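Local coordinates for protein TudS (PDB 6Z96) that removes the sulfur from thiouracil by a non-redox reaction that depends on a [4Fe-4S] cluster and probably passes through a [4Fe-5S] intermediate, at residues G85-A89 with Q90-F94; D31-A35 with E36-L40; G123-T126 with A127-R131; L70-T73 with A74-R78. All blocks are in the same frame, centred on the assembly; numbering follows the deposited sequence.

Contact 1 of 4, residues G85-A89 with Q90-F94; sequences GLCLA and QGIRF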
loop_
_atom_site.group_PDB
_atom_site.type_symbol
_atom_site.label_atom_id
_atom_site.label_comp_id
_atom_site.label_asym_id
_atom_site.label_seq_id
_atom_site.Cartn_x
_atom_site.Cartn_y
_atom_site.Cartn_z
ATOM N N GLY A 85 -1.321 7.796 9.978
ATOM C CA GLY A 85 -1.038 9.158 10.429
ATOM C C GLY A 85 -1.079 10.159 9.301
ATOM O O GLY A 85 -1.595 11.268 9.484
ATOM N N LEU A 86 -0.554 9.781 8.121
ATOM C CA LEU A 86 -0.579 10.673 6.971
ATOM C C LEU A 86 -2.030 10.873 6.510
ATOM O O LEU A 86 -2.435 12.001 6.210
ATOM C CB LEU A 86 0.279 10.089 5.838
ATOM C CG LEU A 86 0.292 10.872 4.551
ATOM C CD1 LEU A 86 0.953 12.212 4.763
ATOM C CD2 LEU A 86 1.005 10.111 3.450
ATOM N N CYS A 87 -2.817 9.788 6.485
ATOM C CA CYS A 87 -4.232 9.899 6.088
ATOM C C CYS A 87 -5.007 10.789 7.048
ATOM O O CYS A 87 -5.797 11.610 6.591
ATOM C CB CYS A 87 -4.880 8.528 5.995
ATOM S SG CYS A 87 -4.275 7.537 4.606
ATOM N N LEU A 88 -4.823 10.602 8.356
ATOM C CA LEU A 88 -5.544 11.422 9.340
ATOM C C LEU A 88 -5.151 12.885 9.221
ATOM O O LEU A 88 -6.025 13.755 9.231
ATOM C CB LEU A 88 -5.310 10.917 10.758
ATOM C CG LEU A 88 -5.828 9.509 11.050
ATOM C CD1 LEU A 88 -5.426 9.068 12.443
ATOM C CD2 LEU A 88 -7.342 9.411 10.859
ATOM N N ALA A 89 -3.855 13.164 9.060
ATOM C CA ALA A 89 -3.383 14.547 8.955
ATOM C C ALA A 89 -3.901 15.239 7.706
ATOM O O ALA A 89 -4.215 16.429 7.752
ATOM C CB ALA A 89 -1.859 14.584 8.969
ATOM N N GLN A 90 -3.934 14.518 6.579
ATOM C CA GLN A 90 -4.318 15.089 5.287
ATOM C C GLN A 90 -5.795 14.950 4.939
ATOM O O GLN A 90 -6.185 15.402 3.862
ATOM C CB GLN A 90 -3.478 14.456 4.151
ATOM C CG GLN A 90 -1.980 14.754 4.219
ATOM C CD GLN A 90 -1.602 16.011 3.471
ATOM O OE1 GLN A 90 -1.959 16.216 2.322
ATOM N NE2 GLN A 90 -0.859 16.879 4.107
ATOM N N GLY A 91 -6.586 14.304 5.792
ATOM C CA GLY A 91 -8.003 14.076 5.537
ATOM C C GLY A 91 -8.266 13.102 4.403
ATOM O O GLY A 91 -9.258 13.219 3.689
ATOM N N ILE A 92 -7.386 12.121 4.232
ATOM C CA ILE A 92 -7.511 11.131 3.178
ATOM C C ILE A 92 -8.392 9.964 3.583
ATOM O O ILE A 92 -8.211 9.386 4.654
ATOM C CB ILE A 92 -6.089 10.668 2.771
ATOM C CG1 ILE A 92 -5.331 11.832 2.111
ATOM C CG2 ILE A 92 -6.140 9.438 1.869
ATOM C CD1 ILE A 92 -3.832 11.514 1.791
ATOM N N ARG A 93 -9.333 9.590 2.708
ATOM C CA ARG A 93 -10.221 8.479 2.995
ATOM C C ARG A 93 -10.136 7.341 1.957
ATOM O O ARG A 93 -10.898 6.386 2.054
ATOM C CB ARG A 93 -11.676 8.977 3.190
ATOM C CG ARG A 93 -12.161 9.908 2.119
ATOM C CD ARG A 93 -13.172 10.959 2.623
ATOM N NE ARG A 93 -14.523 10.443 2.814
ATOM C CZ ARG A 93 -15.627 11.066 2.407
ATOM N NH1 ARG A 93 -16.820 10.537 2.644
ATOM N NH2 ARG A 93 -15.546 12.216 1.743
ATOM N N PHE A 94 -9.217 7.452 0.965
ATOM C CA PHE A 94 -9.026 6.430 -0.064
ATOM C C PHE A 94 -7.533 6.124 -0.218
ATOM O O PHE A 94 -6.713 7.039 -0.194
ATOM C CB PHE A 94 -9.536 6.919 -1.430
ATOM C CG PHE A 94 -11.004 7.285 -1.438
ATOM C CD1 PHE A 94 -11.974 6.310 -1.527
ATOM C CD2 PHE A 94 -11.404 8.604 -1.348
ATOM C CE1 PHE A 94 -13.330 6.647 -1.527
ATOM C CE2 PHE A 94 -12.761 8.941 -1.364
ATOM C CZ PHE A 94 -13.706 7.957 -1.470
HETATM O O HOH W 1 -8.618 10.095 7.372
#
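A Schellman motif ends the long helix 73-90, and Cys87 and Ile92 meet across it as the chain turns toward strand 94-96. The backbone N of Ile92 donates a hydrogen bond to Cys87 O at 2.9 Å, lying in the carbonyl plane on a lone pair, with an N-H...O angle of 152°. Gly91 makes the reversal with a positive phi of 69°, a conformation that glycine adopts readily. One residue earlier, Gln90 N still bonds in the helical manner to Leu86 O at 3.0 Å.

The side chains follow the same turn. Cys87 SG stands anti to its own carbonyl carbon (chi1 -70°) and rests against the CG2 branch of Ile92, 3.8 Å from SG to CG2. This is an apolar contact between residues five apart, and both are buried. Ile6 of strand 5-8 also lies against Cys87, while Leu40 of strand 39-42 lies against Ile92. On the neighbouring flank the Leu86 and Gln90 side chains cross at a slant, Leu86 CD1 reaching Gln90 CG at 3.9 Å. The Gln90 chain bends at chi2, and its OE1 is held by Lys4.

Cys87 O has a second, weak partner in a water, which also donates to Ile92 O at 2.8 Å and so bridges the two carbonyls. Leu86 O and Cys87 O thus keep donors where helical pairing stops, while the sulfur and the isoleucine branch place apolar surface on the side that faces Ile6 and Leu40.

Contact 2 of 4, residues D31-A35 with E36-L40; sequences DALGA and EGRAL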
loop_
_atom_site.group_PDB
_atom_site.type_symbol
_atom_site.label_atom_id
_atom_site.label_comp_id
_atom_site.label_asym_id
_atom_site.label_seq_id
_atom_site.Cartn_x
_atom_site.Cartn_y
_atom_site.Cartn_z
ATOM N N ASP A 31 -1.896 9.543 -13.584
ATOM C CA ASP A 31 -0.956 10.593 -13.983
ATOM C C ASP A 31 -1.563 11.973 -13.758
ATOM O O ASP A 31 -0.900 12.854 -13.204
ATOM C CB ASP A 31 -0.577 10.450 -15.477
ATOM C CG ASP A 31 0.351 9.296 -15.789
ATOM O OD1 ASP A 31 0.841 8.643 -14.829
ATOM O OD2 ASP A 31 0.581 9.030 -16.989
ATOM N N ALA A 32 -2.842 12.154 -14.157
ATOM C CA ALA A 32 -3.541 13.422 -13.992
ATOM C C ALA A 32 -3.703 13.765 -12.512
ATOM O O ALA A 32 -3.509 14.914 -12.104
ATOM C CB ALA A 32 -4.906 13.356 -14.671
ATOM N N LEU A 33 -4.031 12.760 -11.687
ATOM C CA LEU A 33 -4.196 12.966 -10.257
ATOM C C LEU A 33 -2.881 13.453 -9.625
ATOM O O LEU A 33 -2.881 14.391 -8.835
ATOM C CB LEU A 33 -4.627 11.631 -9.627
ATOM C CG LEU A 33 -5.304 11.748 -8.272
ATOM C CD1 LEU A 33 -6.606 12.513 -8.365
ATOM C CD2 LEU A 33 -5.579 10.380 -7.711
ATOM N N GLY A 34 -1.774 12.842 -10.030
ATOM C CA GLY A 34 -0.455 13.223 -9.547
ATOM C C GLY A 34 -0.093 14.623 -9.995
ATOM O O GLY A 34 0.404 15.420 -9.194
ATOM N N ALA A 35 -0.434 14.962 -11.250
ATOM C CA ALA A 35 -0.188 16.306 -11.791
ATOM C C ALA A 35 -0.949 17.396 -11.020
ATOM O O ALA A 35 -0.497 18.537 -10.974
ATOM C CB ALA A 35 -0.526 16.356 -13.277
ATOM N N GLU A 36 -2.083 17.049 -10.392
ATOM C CA GLU A 36 -2.836 17.995 -9.565
ATOM C C GLU A 36 -2.375 18.021 -8.089
ATOM O O GLU A 36 -2.986 18.717 -7.282
ATOM C CB GLU A 36 -4.325 17.647 -9.572
ATOM C CG GLU A 36 -5.004 17.746 -10.920
ATOM C CD GLU A 36 -6.483 17.439 -10.792
ATOM O OE1 GLU A 36 -7.296 18.384 -10.904
ATOM O OE2 GLU A 36 -6.828 16.262 -10.541
ATOM N N GLY A 37 -1.359 17.239 -7.737
ATOM C CA GLY A 37 -0.867 17.161 -6.371
ATOM C C GLY A 37 -1.778 16.375 -5.448
ATOM O O GLY A 37 -1.737 16.565 -4.231
ATOM N N ARG A 38 -2.595 15.472 -6.007
ATOM C CA ARG A 38 -3.563 14.733 -5.197
ATOM C C ARG A 38 -3.180 13.289 -4.880
ATOM O O ARG A 38 -3.998 12.575 -4.288
ATOM C CB ARG A 38 -4.939 14.759 -5.891
ATOM C CG ARG A 38 -5.489 16.175 -6.023
ATOM C CD ARG A 38 -6.702 16.221 -6.950
ATOM N NE ARG A 38 -7.790 15.382 -6.443
ATOM C CZ ARG A 38 -8.801 14.939 -7.181
ATOM N NH1 ARG A 38 -8.871 15.235 -8.473
ATOM N NH2 ARG A 38 -9.743 14.186 -6.636
ATOM N N ALA A 39 -2.044 12.803 -5.403
ATOM C CA ALA A 39 -1.662 11.398 -5.191
ATOM C C ALA A 39 -0.404 11.393 -4.331
ATOM O O ALA A 39 0.687 11.628 -4.855
ATOM C CB ALA A 39 -1.380 10.726 -6.520
ATOM N N LEU A 40 -0.560 11.187 -3.025
ATOM C CA LEU A 40 0.562 11.239 -2.100
ATOM C C LEU A 40 1.260 9.913 -2.013
ATOM O O LEU A 40 0.687 8.935 -1.557
ATOM C CB LEU A 40 0.097 11.689 -0.711
ATOM C CG LEU A 40 -0.596 13.072 -0.623
ATOM C CD1 LEU A 40 -0.777 13.470 0.825
ATOM C CD2 LEU A 40 0.218 14.165 -1.338
HETATM O O HOH W 2 0.446 14.162 -6.387
#
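Leu33 and Arg38 meet because of two different torsion choices: Leu33 carries CG anti to its backbone N (chi1 -160°), while the Arg38 chain bends at chi3 (60°) and folds its guanidinium back over the leucine. Leu33 CD1 then sits over the centre of one guanidinium face, 3.5 Å from Arg38 CZ, and the two side chains cross at about a right angle. At the edge of the same group, close to its plane, lies the Glu36 carboxylate. Arg38 NH1 forms a salt bridge with Glu36 OE2 at 3.1 Å, approaching on the syn side of the carboxylate. A methyl over the face and a carboxylate at the edge together limit how the guanidinium can turn, and Arg38 NE is held in addition by the backbone O of Glu3.

The backbone beneath is a Schellman motif. Arg38 N donates to Leu33 O at 3.0 Å, and Gly37, with positive phi, donates from N to Gly34 O at 2.9 Å from well above that carbonyl plane. Glu36 N bonds to Ala32 O at 3.1 Å. A water links Gly34 O, to which it donates, with Ala39 N, from which it accepts, and Ala39 CB packs on Gly34 CA at 4.0 Å.

The turn joins helix 28-35 to strand 39-42 within the beta-alpha-beta unit that starts at strand 5-8. Leu33 reaches Ile5 of strand 5-8, both Leu33 and Arg38 touch Leu149 of helix 142-151, and Leu40 pairs through its backbone with Ile5 and Val7.

Contact 3 of 4, residues G123-T126 with A127-R131; sequences GKTT and ALLRR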
loop_
_atom_site.group_PDB
_atom_site.type_symbol
_atom_site.label_atom_id
_atom_site.label_comp_id
_atom_site.label_asym_id
_atom_site.label_seq_id
_atom_site.Cartn_x
_atom_site.Cartn_y
_atom_site.Cartn_z
ATOM N N GLY A 123 -2.496 -7.029 3.488
ATOM C CA GLY A 123 -1.240 -6.668 4.127
ATOM C C GLY A 123 -1.497 -5.883 5.405
ATOM O O GLY A 123 -2.621 -5.470 5.684
ATOM N N LYS A 124 -0.440 -5.651 6.182
ATOM C CA LYS A 124 -0.569 -4.930 7.460
ATOM C C LYS A 124 -1.068 -3.502 7.344
ATOM O O LYS A 124 -1.839 -3.064 8.198
ATOM C CB LYS A 124 0.784 -4.892 8.160
ATOM C CG LYS A 124 1.194 -6.249 8.681
ATOM C CD LYS A 124 0.639 -6.360 10.092
ATOM C CE LYS A 124 1.451 -7.214 10.998
ATOM N NZ LYS A 124 0.972 -7.072 12.420
ATOM N N THR A 125 -0.637 -2.763 6.309
ATOM C CA THR A 125 -1.059 -1.388 6.147
ATOM C C THR A 125 -2.514 -1.358 5.697
ATOM O O THR A 125 -3.308 -0.622 6.283
ATOM C CB THR A 125 -0.129 -0.665 5.181
ATOM O OG1 THR A 125 1.161 -0.550 5.815
ATOM C CG2 THR A 125 -0.619 0.761 4.866
ATOM N N THR A 126 -2.877 -2.185 4.707
ATOM C CA THR A 126 -4.279 -2.266 4.284
ATOM C C THR A 126 -5.213 -2.596 5.446
ATOM O O THR A 126 -6.230 -1.919 5.633
ATOM C CB THR A 126 -4.403 -3.334 3.225
ATOM O OG1 THR A 126 -3.663 -2.892 2.093
ATOM C CG2 THR A 126 -5.890 -3.607 2.849
ATOM N N ALA A 127 -4.829 -3.574 6.272
ATOM C CA ALA A 127 -5.677 -3.956 7.412
ATOM C C ALA A 127 -5.901 -2.795 8.368
ATOM O O ALA A 127 -7.043 -2.582 8.808
ATOM C CB ALA A 127 -5.045 -5.135 8.149
ATOM N N LEU A 128 -4.840 -2.031 8.680
ATOM C CA LEU A 128 -4.970 -0.930 9.626
ATOM C C LEU A 128 -5.804 0.185 9.034
ATOM O O LEU A 128 -6.696 0.720 9.704
ATOM C CB LEU A 128 -3.587 -0.425 10.075
ATOM C CG LEU A 128 -3.644 0.687 11.113
ATOM C CD1 LEU A 128 -4.227 0.160 12.417
ATOM C CD2 LEU A 128 -2.266 1.237 11.390
ATOM N N LEU A 129 -5.573 0.524 7.753
ATOM C CA LEU A 129 -6.359 1.596 7.125
ATOM C C LEU A 129 -7.836 1.221 7.063
ATOM O O LEU A 129 -8.680 2.060 7.403
ATOM C CB LEU A 129 -5.844 1.904 5.709
ATOM C CG LEU A 129 -4.386 2.392 5.643
ATOM C CD1 LEU A 129 -4.003 2.720 4.210
ATOM C CD2 LEU A 129 -4.185 3.648 6.504
ATOM N N ARG A 130 -8.144 -0.032 6.689
ATOM C CA ARG A 130 -9.558 -0.467 6.618
ATOM C C ARG A 130 -10.226 -0.421 7.997
ATOM O O ARG A 130 -11.390 -0.041 8.097
ATOM C CB ARG A 130 -9.665 -1.868 6.003
ATOM C CG ARG A 130 -9.465 -1.809 4.493
ATOM C CD ARG A 130 -9.578 -3.180 3.852
ATOM N NE ARG A 130 -9.683 -3.062 2.397
ATOM C CZ ARG A 130 -9.406 -4.042 1.545
ATOM N NH1 ARG A 130 -8.971 -5.218 1.993
ATOM N NH2 ARG A 130 -9.521 -3.844 0.236
ATOM N N ARG A 131 -9.488 -0.789 9.050
ATOM C CA ARG A 131 -9.959 -0.758 10.447
ATOM C C ARG A 131 -10.308 0.667 10.902
ATOM O O ARG A 131 -11.112 0.850 11.832
ATOM C CB ARG A 131 -8.837 -1.345 11.302
ATOM C CG ARG A 131 -8.991 -1.362 12.764
ATOM C CD ARG A 131 -7.926 -2.299 13.353
ATOM N NE ARG A 131 -7.838 -2.061 14.790
ATOM C CZ ARG A 131 -8.602 -2.664 15.695
ATOM N NH1 ARG A 131 -9.492 -3.576 15.321
ATOM N NH2 ARG A 131 -8.477 -2.365 16.979
#
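Thr126 and Arg130 form the close-packed side of helix 124-131, their side chains lying side by side and pointing the same way. Thr126 CG2 stands over one face of the Arg130 guanidinium, offset toward its rim and 3.6 Å from Arg130 NH1. An extended chain from CG to NE carries the arginine past the methyl, and its end is fixed by other parts of the chain: NH1 by Glu122 in a salt bridge, NH2 by the carbonyl of Val136. With OG1 beside the backbone N (chi1 -65°), Thr126 CG2 is anti to that N and lies alongside Arg130, while OG1 bonds with Gly105 O.

One position round, Thr125 CG2 touches Leu129 CD1 at 4.0 Å, both residues being buried. Under these pairs the backbone bonds are short and straight, Leu129 N to Thr125 O at 2.9 Å with an N-H...O angle of 170°. Between the two segments the other flank is looser: Leu128 N reaches Lys124 O at 3.2 Å, and the partly exposed side chains find their partners outside, Lys124 in Asp77 and Glu62 O, Leu128 in Glu81.

Gly123 occupies the N-cap, with its O accepting from Ala127 N at 3.0 Å. Thr125 leans on Ala80 and Ala83 of helix 73-90, whereas Thr126 and Leu129 rest on Val136 of strand 135-137, placing the helix between that long helix and the edge of the parallel sheet.

Contact 4 of 4, residues L70-T73 with A74-R78; sequences LDVT and AEFDR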
loop_
_atom_site.group_PDB
_atom_site.type_symbol
_atom_site.label_atom_id
_atom_site.label_comp_id
_atom_site.label_asym_id
_atom_site.label_seq_id
_atom_site.Cartn_x
_atom_site.Cartn_y
_atom_site.Cartn_z
ATOM N N LEU A 70 13.915 -13.918 10.329
ATOM C CA LEU A 70 14.060 -12.615 10.981
ATOM C C LEU A 70 12.666 -11.984 11.105
ATOM O O LEU A 70 11.915 -11.954 10.135
ATOM C CB LEU A 70 14.972 -11.702 10.165
ATOM C CG LEU A 70 15.211 -10.324 10.733
ATOM C CD1 LEU A 70 16.170 -10.378 11.937
ATOM C CD2 LEU A 70 15.775 -9.382 9.655
ATOM N N ASP A 71 12.339 -11.481 12.306
ATOM C CA ASP A 71 11.017 -10.903 12.523
ATOM C C ASP A 71 11.083 -9.412 12.243
ATOM O O ASP A 71 11.811 -8.679 12.908
ATOM C CB ASP A 71 10.550 -11.196 13.958
ATOM C CG ASP A 71 9.065 -10.978 14.105
ATOM O OD1 ASP A 71 8.625 -9.823 13.954
ATOM O OD2 ASP A 71 8.334 -11.971 14.366
ATOM N N VAL A 72 10.324 -8.972 11.231
ATOM C CA VAL A 72 10.279 -7.573 10.823
ATOM C C VAL A 72 8.933 -6.937 11.129
ATOM O O VAL A 72 8.620 -5.877 10.593
ATOM C CB VAL A 72 10.676 -7.406 9.337
ATOM C CG1 VAL A 72 12.174 -7.708 9.162
ATOM C CG2 VAL A 72 9.849 -8.293 8.414
ATOM N N THR A 73 8.144 -7.530 12.037
ATOM C CA THR A 73 6.810 -7.004 12.338
ATOM C C THR A 73 6.910 -5.588 12.883
ATOM O O THR A 73 6.068 -4.759 12.569
ATOM C CB THR A 73 6.091 -7.859 13.393
ATOM O OG1 THR A 73 6.267 -9.257 13.103
ATOM C CG2 THR A 73 4.601 -7.558 13.435
ATOM N N ALA A 74 7.950 -5.282 13.687
ATOM C CA ALA A 74 8.060 -3.935 14.255
ATOM C C ALA A 74 8.067 -2.842 13.169
ATOM O O ALA A 74 7.387 -1.818 13.288
ATOM C CB ALA A 74 9.311 -3.824 15.117
ATOM N N GLU A 75 8.822 -3.084 12.100
ATOM C CA GLU A 75 8.936 -2.114 11.018
ATOM C C GLU A 75 7.663 -2.068 10.190
ATOM O O GLU A 75 7.233 -0.998 9.784
ATOM C CB GLU A 75 10.136 -2.495 10.139
ATOM C CG GLU A 75 11.470 -2.290 10.862
ATOM C CD GLU A 75 11.898 -3.358 11.862
ATOM O OE1 GLU A 75 11.314 -4.466 11.857
ATOM O OE2 GLU A 75 12.807 -3.075 12.681
ATOM N N PHE A 76 7.046 -3.227 9.958
ATOM C CA PHE A 76 5.787 -3.264 9.202
ATOM C C PHE A 76 4.691 -2.515 9.965
ATOM O O PHE A 76 3.915 -1.783 9.358
ATOM C CB PHE A 76 5.341 -4.712 8.959
ATOM C CG PHE A 76 5.938 -5.282 7.702
ATOM C CD1 PHE A 76 7.295 -5.531 7.616
ATOM C CD2 PHE A 76 5.147 -5.532 6.594
ATOM C CE1 PHE A 76 7.851 -6.028 6.444
ATOM C CE2 PHE A 76 5.704 -6.039 5.426
ATOM C CZ PHE A 76 7.049 -6.284 5.361
ATOM N N ASP A 77 4.631 -2.705 11.295
ATOM C CA ASP A 77 3.589 -2.042 12.101
ATOM C C ASP A 77 3.844 -0.545 12.184
ATOM O O ASP A 77 2.903 0.245 12.119
ATOM C CB ASP A 77 3.536 -2.655 13.507
ATOM C CG ASP A 77 2.974 -4.073 13.558
ATOM O OD1 ASP A 77 2.402 -4.530 12.539
ATOM O OD2 ASP A 77 3.097 -4.728 14.630
ATOM N N ARG A 78 5.118 -0.125 12.272
ATOM C CA ARG A 78 5.449 1.297 12.258
ATOM C C ARG A 78 5.015 1.929 10.946
ATOM O O ARG A 78 4.417 3.003 10.949
ATOM C CB ARG A 78 6.963 1.489 12.482
ATOM C CG ARG A 78 7.376 2.967 12.285
ATOM C CD ARG A 78 8.852 3.215 12.589
ATOM N NE ARG A 78 8.994 3.570 13.999
ATOM C CZ ARG A 78 10.135 3.970 14.559
ATOM N NH1 ARG A 78 11.245 4.054 13.836
ATOM N NH2 ARG A 78 10.170 4.296 15.844
HETATM O O HOH W 3 9.485 -7.375 15.003
HETATM O O HOH W 4 13.809 -6.147 11.985
#
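The Phe76 ring has Val72 O at its edge, near the ring plane, 3.3 Å from CD1, and the Val72 CG2 methyl 3.6 Å from CE1. The two side chains approach at a slant, CG2 lying between the backbone N and the carbonyl carbon of Val72. Pro102 and Ser103, both in a loop, and Val64 of strand 63-66 also touch the phenyl group.

A second flat group, the Asp71 carboxylate, turns toward the start of the helix. Its OD1 receives Thr73 OG1 on the syn side at 2.6 Å and Thr73 N on the anti side at 3.0 Å, both from the same face of the carboxylate plane. A water donates to this oxygen as well and accepts from Ala74 N at 2.9 Å, so the water links Asp71 OD1 to the next backbone N-H, that of Ala74. OD2 is hydrogen-bonded to His63 ND1. So many donors on Asp71 would be expected to favour its charged form.

Asp77 lies alongside Thr73, with Thr73 CG2 3.4 Å from Asp77 OD2, and OD1 pairs with Lys124. Glu75 bends at chi2 (79°) so that its OE1 turns back toward Val72, where a second water donates to it. In the backbone, Phe76 N bonds to Val72 O at 3.1 Å and Asp77 N to Thr73 O at 2.8 Å.

The pairing of Asp71 OD1 with Thr73 N is an Asx turn that spans Val72, the N-cap residue; it leads the chain from hairpin strand 63-66 into helix 73-90.

How the contacts relate
Following the chain, contact 2 comes first and closes the turn from helix 28-35 into strand 39-42. Contact 4 then starts helix 73-90, contact 1 ends it, and contact 3 runs from the N-cap through the whole of helix 124-131. Each is local and they run in series, so none nests in or crosses another. Contacts 4 and 1 mark the two ends of one helix, their centres about 22 Å apart. Space joins what sequence separates: Leu40 of contact 2 packs on Gln90 and Ile92 of contact 1 at the edge strand 39-42 of the parallel sheet, and Lys124 of contact 3 makes a salt bridge to Asp77 of contact 4, fastening the two helix starts together.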